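Local structure of uncharacterized protein (Bacteroides cellulosilyticus, 5JVK) at residues A[24-29]-A[60-65]; A[211-216]-A[248-253]. The protein is a family 39 glycoside hydrolase of a gut symbiont that probably hydrolyses O-glycosidic bonds in carbohydrates. All coordinates share one frame; numbering follows the deposited sequence.

Interaction 1 of 2, residues A[24-29]-A[60-65]; sequences KKNVAK and ELVIDV
A salt bridge ties Lys24 to Asp64: the lysine chain runs alongside the aspartate and bends at chi4 (-51°), so Lys24 NZ meets the syn lone pair of Asp64 OD1 at 2.8 Å. Two backbone bonds pair Lys25 with Ile63: Lys25 N to Ile63 O (2.9 Å) and Ile63 N to Lys25 O (3.1 Å). Further on the ladder slips by one residue around Asn26, centre of an inverse gamma turn; Val27 N gives Leu61 O a weak, bent bond, and Leu61 N reaches Ala28 O at 2.8 Å. These antiparallel strands belong to the N-terminal beta domain's three-stranded sheet, 23-30 in its middle. Lys24, Asn26, Lys29, Glu60, Val62 and Asp64 form a largely polar face, Val62 its one apolar member; Lys29 carbons lie against the Glu60 carboxylate. An alanine at Asn26 would lack the amide and would probably leave Glu60 and Val62 less closely covered. Val27, at the slipped step, sets CG2 against Leu61 CD2 (3.8 Å). On the other face Lys25 CG crosses Val65 CG2 (3.6 Å) before chi2 bends the chain, carrying NZ off to hydrogen-bond Asp21 O and Ser19 OG. Branched Leu61, Ile63 and Val65 suit this side, filling core against strand 37-44.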
loop_
_atom_site.group_PDB
_atom_site.type_symbol
_atom_site.label_atom_id
_atom_site.label_comp_id
_atom_site.label_asym_id
_atom_site.label_seq_id
_atom_site.Cartn_x
_atom_site.Cartn_y
_atom_site.Cartn_z
ATOM N N LYS A 24 22.262 -17.190 -0.544
ATOM C CA LYS A 24 22.405 -17.540 -1.965
ATOM C C LYS A 24 21.152 -17.173 -2.746
ATOM O O LYS A 24 20.065 -17.667 -2.440
ATOM C CB LYS A 24 22.683 -19.042 -2.158
ATOM C CG LYS A 24 24.150 -19.426 -2.080
ATOM C CD LYS A 24 24.404 -20.805 -2.675
ATOM C CE LYS A 24 25.774 -21.343 -2.297
ATOM N NZ LYS A 24 26.883 -20.388 -2.571
ATOM N N LYS A 25 21.325 -16.332 -3.765
ATOM C CA LYS A 25 20.223 -15.835 -4.583
ATOM C C LYS A 25 20.327 -16.345 -6.019
ATOM O O LYS A 25 21.238 -15.967 -6.755
ATOM C CB LYS A 25 20.203 -14.301 -4.553
ATOM C CG LYS A 25 20.152 -13.691 -3.153
ATOM C CD LYS A 25 18.984 -14.211 -2.321
ATOM C CE LYS A 25 18.946 -13.582 -0.940
ATOM N NZ LYS A 25 17.897 -14.210 -0.089
ATOM N N ASN A 26 19.385 -17.212 -6.395
ATOM C CA ASN A 26 19.291 -17.759 -7.746
ATOM C C ASN A 26 18.593 -16.730 -8.644
ATOM O O ASN A 26 17.375 -16.772 -8.835
ATOM C CB ASN A 26 18.532 -19.101 -7.713
ATOM C CG ASN A 26 18.644 -19.895 -9.011
ATOM O OD1 ASN A 26 19.310 -19.489 -9.964
ATOM N ND2 ASN A 26 17.988 -21.051 -9.043
ATOM N N VAL A 27 19.383 -15.803 -9.182
ATOM C CA VAL A 27 18.855 -14.665 -9.953
ATOM C C VAL A 27 18.468 -14.992 -11.403
ATOM O O VAL A 27 17.494 -14.435 -11.916
ATOM C CB VAL A 27 19.816 -13.445 -9.936
ATOM C CG1 VAL A 27 20.142 -13.043 -8.503
ATOM C CG2 VAL A 27 21.089 -13.698 -10.744
ATOM N N ALA A 28 19.221 -15.876 -12.059
ATOM C CA ALA A 28 19.002 -16.179 -13.481
ATOM C C ALA A 28 19.609 -17.518 -13.906
ATOM O O ALA A 28 20.282 -18.181 -13.116
ATOM C CB ALA A 28 19.562 -15.050 -14.338
ATOM N N LYS A 29 19.351 -17.908 -15.156
ATOM C CA LYS A 29 19.897 -19.133 -15.752
ATOM C C LYS A 29 20.511 -18.842 -17.123
ATOM O O LYS A 29 19.978 -18.042 -17.898
ATOM C CB LYS A 29 18.797 -20.190 -15.892
ATOM C CG LYS A 29 19.287 -21.564 -16.329
ATOM C CD LYS A 29 18.178 -22.599 -16.250
ATOM C CE LYS A 29 18.624 -23.938 -16.820
ATOM N NZ LYS A 29 17.586 -24.992 -16.641
ATOM N N GLU A 60 22.744 -22.614 -13.586
ATOM C CA GLU A 60 22.035 -21.589 -12.815
ATOM C C GLU A 60 23.032 -20.562 -12.272
ATOM O O GLU A 60 24.078 -20.935 -11.732
ATOM C CB GLU A 60 21.279 -22.231 -11.644
ATOM C CG GLU A 60 20.134 -23.155 -12.049
ATOM C CD GLU A 60 18.851 -22.424 -12.426
ATOM O OE1 GLU A 60 18.860 -21.179 -12.561
ATOM O OE2 GLU A 60 17.817 -23.107 -12.587
ATOM N N LEU A 61 22.706 -19.279 -12.420
ATOM C CA LEU A 61 23.506 -18.196 -11.840
ATOM C C LEU A 61 23.049 -17.922 -10.408
ATOM O O LEU A 61 21.915 -17.486 -10.190
ATOM C CB LEU A 61 23.396 -16.920 -12.680
ATOM C CG LEU A 61 24.083 -15.653 -12.147
ATOM C CD1 LEU A 61 25.546 -15.901 -11.805
ATOM C CD2 LEU A 61 23.951 -14.518 -13.151
ATOM N N VAL A 62 23.940 -18.174 -9.448
ATOM C CA VAL A 62 23.667 -17.974 -8.026
ATOM C C VAL A 62 24.734 -17.048 -7.439
ATOM O O VAL A 62 25.923 -17.243 -7.692
ATOM C CB VAL A 62 23.652 -19.320 -7.268
ATOM C CG1 VAL A 62 23.396 -19.109 -5.779
ATOM C CG2 VAL A 62 22.602 -20.252 -7.867
ATOM N N ILE A 63 24.302 -16.052 -6.661
ATOM C CA ILE A 63 25.200 -15.048 -6.075
ATOM C C ILE A 63 25.015 -15.007 -4.558
ATOM O O ILE A 63 23.887 -14.953 -4.068
ATOM C CB ILE A 63 24.951 -13.637 -6.665
ATOM C CG1 ILE A 63 24.988 -13.692 -8.202
ATOM C CG2 ILE A 63 25.984 -12.636 -6.139
ATOM C CD1 ILE A 63 24.782 -12.363 -8.897
ATOM N N ASP A 64 26.133 -15.020 -3.829
ATOM C CA ASP A 64 26.134 -14.943 -2.366
ATOM C C ASP A 64 25.961 -13.491 -1.917
ATOM O O ASP A 64 26.846 -12.664 -2.135
ATOM C CB ASP A 64 27.446 -15.494 -1.790
ATOM C CG ASP A 64 27.648 -16.973 -2.084
ATOM O OD1 ASP A 64 26.784 -17.784 -1.690
ATOM O OD2 ASP A 64 28.687 -17.326 -2.691
ATOM N N VAL A 65 24.823 -13.194 -1.289
ATOM C CA VAL A 65 24.490 -11.844 -0.834
ATOM C C VAL A 65 24.548 -11.814 0.692
ATOM O O VAL A 65 23.731 -12.450 1.355
ATOM C CB VAL A 65 23.089 -11.429 -1.330
ATOM C CG1 VAL A 65 22.716 -10.039 -0.827
ATOM C CG2 VAL A 65 23.033 -11.488 -2.854
#

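Interaction 2 of 2, residues A[211-216]-A[248-253]; sequences MGNRVT and NPDITL
Two neighbouring strands of the eight-stranded parallel barrel are entered here, and the contact joins the loops that lead into them: residues 211-216, between helix 194-211 and strand 217-220, and residues 248-253, which run from the end of helix 229-247 into strand 252-255. Asn213 links the loops through both ends of its amide. Asn213 OD1 accepts from Asn248 ND2 (2.9 Å), nearly along the C=O axis, with the two amides almost coplanar (5° apart). Asn213 ND2 gives a straight bond (171°) to the anti lone pair of Asp250 OD2 at 3.2 Å, lying in the asparagine's own amide plane while the carboxylate is turned steeply to it. An amide suits Asn213 because one flat group can accept and donate together.

Asn248 also works through both ends. With CG anti to the backbone N (chi1 -169°), Asn248 OD1 takes Asp250 N at 3.1 Å in an Asx turn, within a type I beta turn that ends at Ile251. This bond and the one to Asn213 would limit rotation of the amide. Gly212 leaves the helix with positive phi, which glycine adopts readily. Where the strands begin, Thr216 O accepts a nearly straight bond from Thr252 N (2.8 Å), while Ile251 packs its side chain onto Val208 and Val244 of the flanking helices. The paired alpha-to-beta loops, leading into adjacent parallel strands, are those of a (beta/alpha)8 TIM barrel, the catalytic fold of family 39 glycoside hydrolases.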
loop_
_atom_site.group_PDB
_atom_site.type_symbol
_atom_site.label_atom_id
_atom_site.label_comp_id
_atom_site.label_asym_id
_atom_site.label_seq_id
_atom_site.Cartn_x
_atom_site.Cartn_y
_atom_site.Cartn_z
ATOM N N MET A 211 -19.358 -15.093 -0.399
ATOM C CA MET A 211 -18.048 -15.026 0.247
ATOM C C MET A 211 -18.133 -15.278 1.746
ATOM O O MET A 211 -17.284 -15.972 2.308
ATOM C CB MET A 211 -17.399 -13.660 -0.004
ATOM C CG MET A 211 -17.061 -13.399 -1.461
ATOM S SD MET A 211 -15.773 -14.518 -2.029
ATOM C CE MET A 211 -15.860 -14.280 -3.801
ATOM N N GLY A 212 -19.153 -14.713 2.386
ATOM C CA GLY A 212 -19.325 -14.839 3.825
ATOM C C GLY A 212 -18.277 -14.015 4.545
ATOM O O GLY A 212 -18.069 -12.844 4.208
ATOM N N ASN A 213 -17.607 -14.634 5.517
ATOM C CA ASN A 213 -16.527 -13.987 6.275
ATOM C C ASN A 213 -15.133 -14.229 5.673
ATOM O O ASN A 213 -14.118 -13.944 6.310
ATOM C CB ASN A 213 -16.593 -14.403 7.749
ATOM C CG ASN A 213 -17.820 -13.841 8.453
ATOM O OD1 ASN A 213 -18.772 -13.385 7.809
ATOM N ND2 ASN A 213 -17.803 -13.864 9.781
ATOM N N ARG A 214 -15.091 -14.728 4.437
ATOM C CA ARG A 214 -13.876 -14.695 3.625
ATOM C C ARG A 214 -13.550 -13.253 3.197
ATOM O O ARG A 214 -12.389 -12.929 2.937
ATOM C CB ARG A 214 -14.025 -15.585 2.387
ATOM C CG ARG A 214 -14.286 -17.058 2.690
ATOM C CD ARG A 214 -14.534 -17.845 1.411
ATOM N NE ARG A 214 -13.300 -18.073 0.657
ATOM C CZ ARG A 214 -13.235 -18.498 -0.606
ATOM N NH1 ARG A 214 -14.336 -18.762 -1.309
ATOM N NH2 ARG A 214 -12.045 -18.664 -1.179
ATOM N N VAL A 215 -14.588 -12.414 3.108
ATOM C CA VAL A 215 -14.462 -10.980 2.840
ATOM C C VAL A 215 -15.317 -10.210 3.854
ATOM O O VAL A 215 -16.544 -10.210 3.762
ATOM C CB VAL A 215 -14.919 -10.644 1.402
ATOM C CG1 VAL A 215 -14.781 -9.150 1.120
ATOM C CG2 VAL A 215 -14.126 -11.461 0.384
ATOM N N THR A 216 -14.660 -9.561 4.815
ATOM C CA THR A 216 -15.338 -8.802 5.879
ATOM C C THR A 216 -15.390 -7.282 5.645
ATOM O O THR A 216 -15.996 -6.564 6.443
ATOM C CB THR A 216 -14.683 -9.075 7.252
ATOM O OG1 THR A 216 -13.263 -8.913 7.150
ATOM C CG2 THR A 216 -14.987 -10.488 7.716
ATOM N N ASN A 248 -25.163 -10.745 6.092
ATOM C CA ASN A 248 -23.941 -10.963 6.877
ATOM C C ASN A 248 -23.754 -9.794 7.856
ATOM O O ASN A 248 -23.230 -8.749 7.472
ATOM C CB ASN A 248 -22.727 -11.103 5.945
ATOM C CG ASN A 248 -21.467 -11.584 6.661
ATOM O OD1 ASN A 248 -21.368 -11.555 7.889
ATOM N ND2 ASN A 248 -20.483 -12.011 5.879
ATOM N N PRO A 249 -24.192 -9.962 9.123
ATOM C CA PRO A 249 -24.007 -8.902 10.131
ATOM C C PRO A 249 -22.550 -8.567 10.475
ATOM O O PRO A 249 -22.279 -7.465 10.952
ATOM C CB PRO A 249 -24.716 -9.463 11.372
ATOM C CG PRO A 249 -25.667 -10.482 10.854
ATOM C CD PRO A 249 -25.002 -11.077 9.651
ATOM N N ASP A 250 -21.633 -9.507 10.236
ATOM C CA ASP A 250 -20.230 -9.370 10.651
ATOM C C ASP A 250 -19.345 -8.500 9.744
ATOM O O ASP A 250 -18.216 -8.194 10.127
ATOM C CB ASP A 250 -19.584 -10.760 10.798
ATOM C CG ASP A 250 -20.273 -11.629 11.849
ATOM O OD1 ASP A 250 -20.872 -11.082 12.805
ATOM O OD2 ASP A 250 -20.201 -12.870 11.718
ATOM N N ILE A 251 -19.827 -8.106 8.564
ATOM C CA ILE A 251 -19.025 -7.254 7.671
ATOM C C ILE A 251 -18.955 -5.805 8.160
ATOM O O ILE A 251 -19.751 -5.376 9.001
ATOM C CB ILE A 251 -19.521 -7.253 6.197
ATOM C CG1 ILE A 251 -20.859 -6.511 6.031
ATOM C CG2 ILE A 251 -19.621 -8.671 5.652
ATOM C CD1 ILE A 251 -21.113 -6.055 4.612
ATOM N N THR A 252 -17.990 -5.073 7.612
ATOM C CA THR A 252 -17.923 -3.623 7.730
ATOM C C THR A 252 -18.305 -3.046 6.367
ATOM O O THR A 252 -17.540 -3.157 5.403
ATOM C CB THR A 252 -16.512 -3.166 8.139
ATOM O OG1 THR A 252 -16.106 -3.883 9.309
ATOM C CG2 THR A 252 -16.481 -1.674 8.440
ATOM N N LEU A 253 -19.510 -2.480 6.284
ATOM C CA LEU A 253 -19.973 -1.798 5.077
ATOM C C LEU A 253 -19.380 -0.392 5.049
ATOM O O LEU A 253 -19.636 0.409 5.953
ATOM C CB LEU A 253 -21.505 -1.746 5.037
ATOM C CG LEU A 253 -22.213 -1.346 3.729
ATOM C CD1 LEU A 253 -22.119 0.150 3.436
ATOM C CD2 LEU A 253 -21.703 -2.160 2.542
#

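How the interactions relate
Interaction 1 closes before interaction 2 opens along the chain, and the two share no sheet: their centres are 43 Å apart and their nearest atoms about 30 Å. Interaction 1 lies in the N-terminal beta domain, where its antiparallel three-stranded sheet packs over the mixed sheet that includes strands 37-44 and 69-78. Interaction 2 belongs to the barrel that starts with strand 106-109, at the point where its fourth and fifth strands, 217-220 and 252-255, are entered; helix 229-247 lies between them in sequence. One contact is thus a strand ladder and the other a loop junction; each belongs to a separate part of the multidomain chain, and the two do not touch.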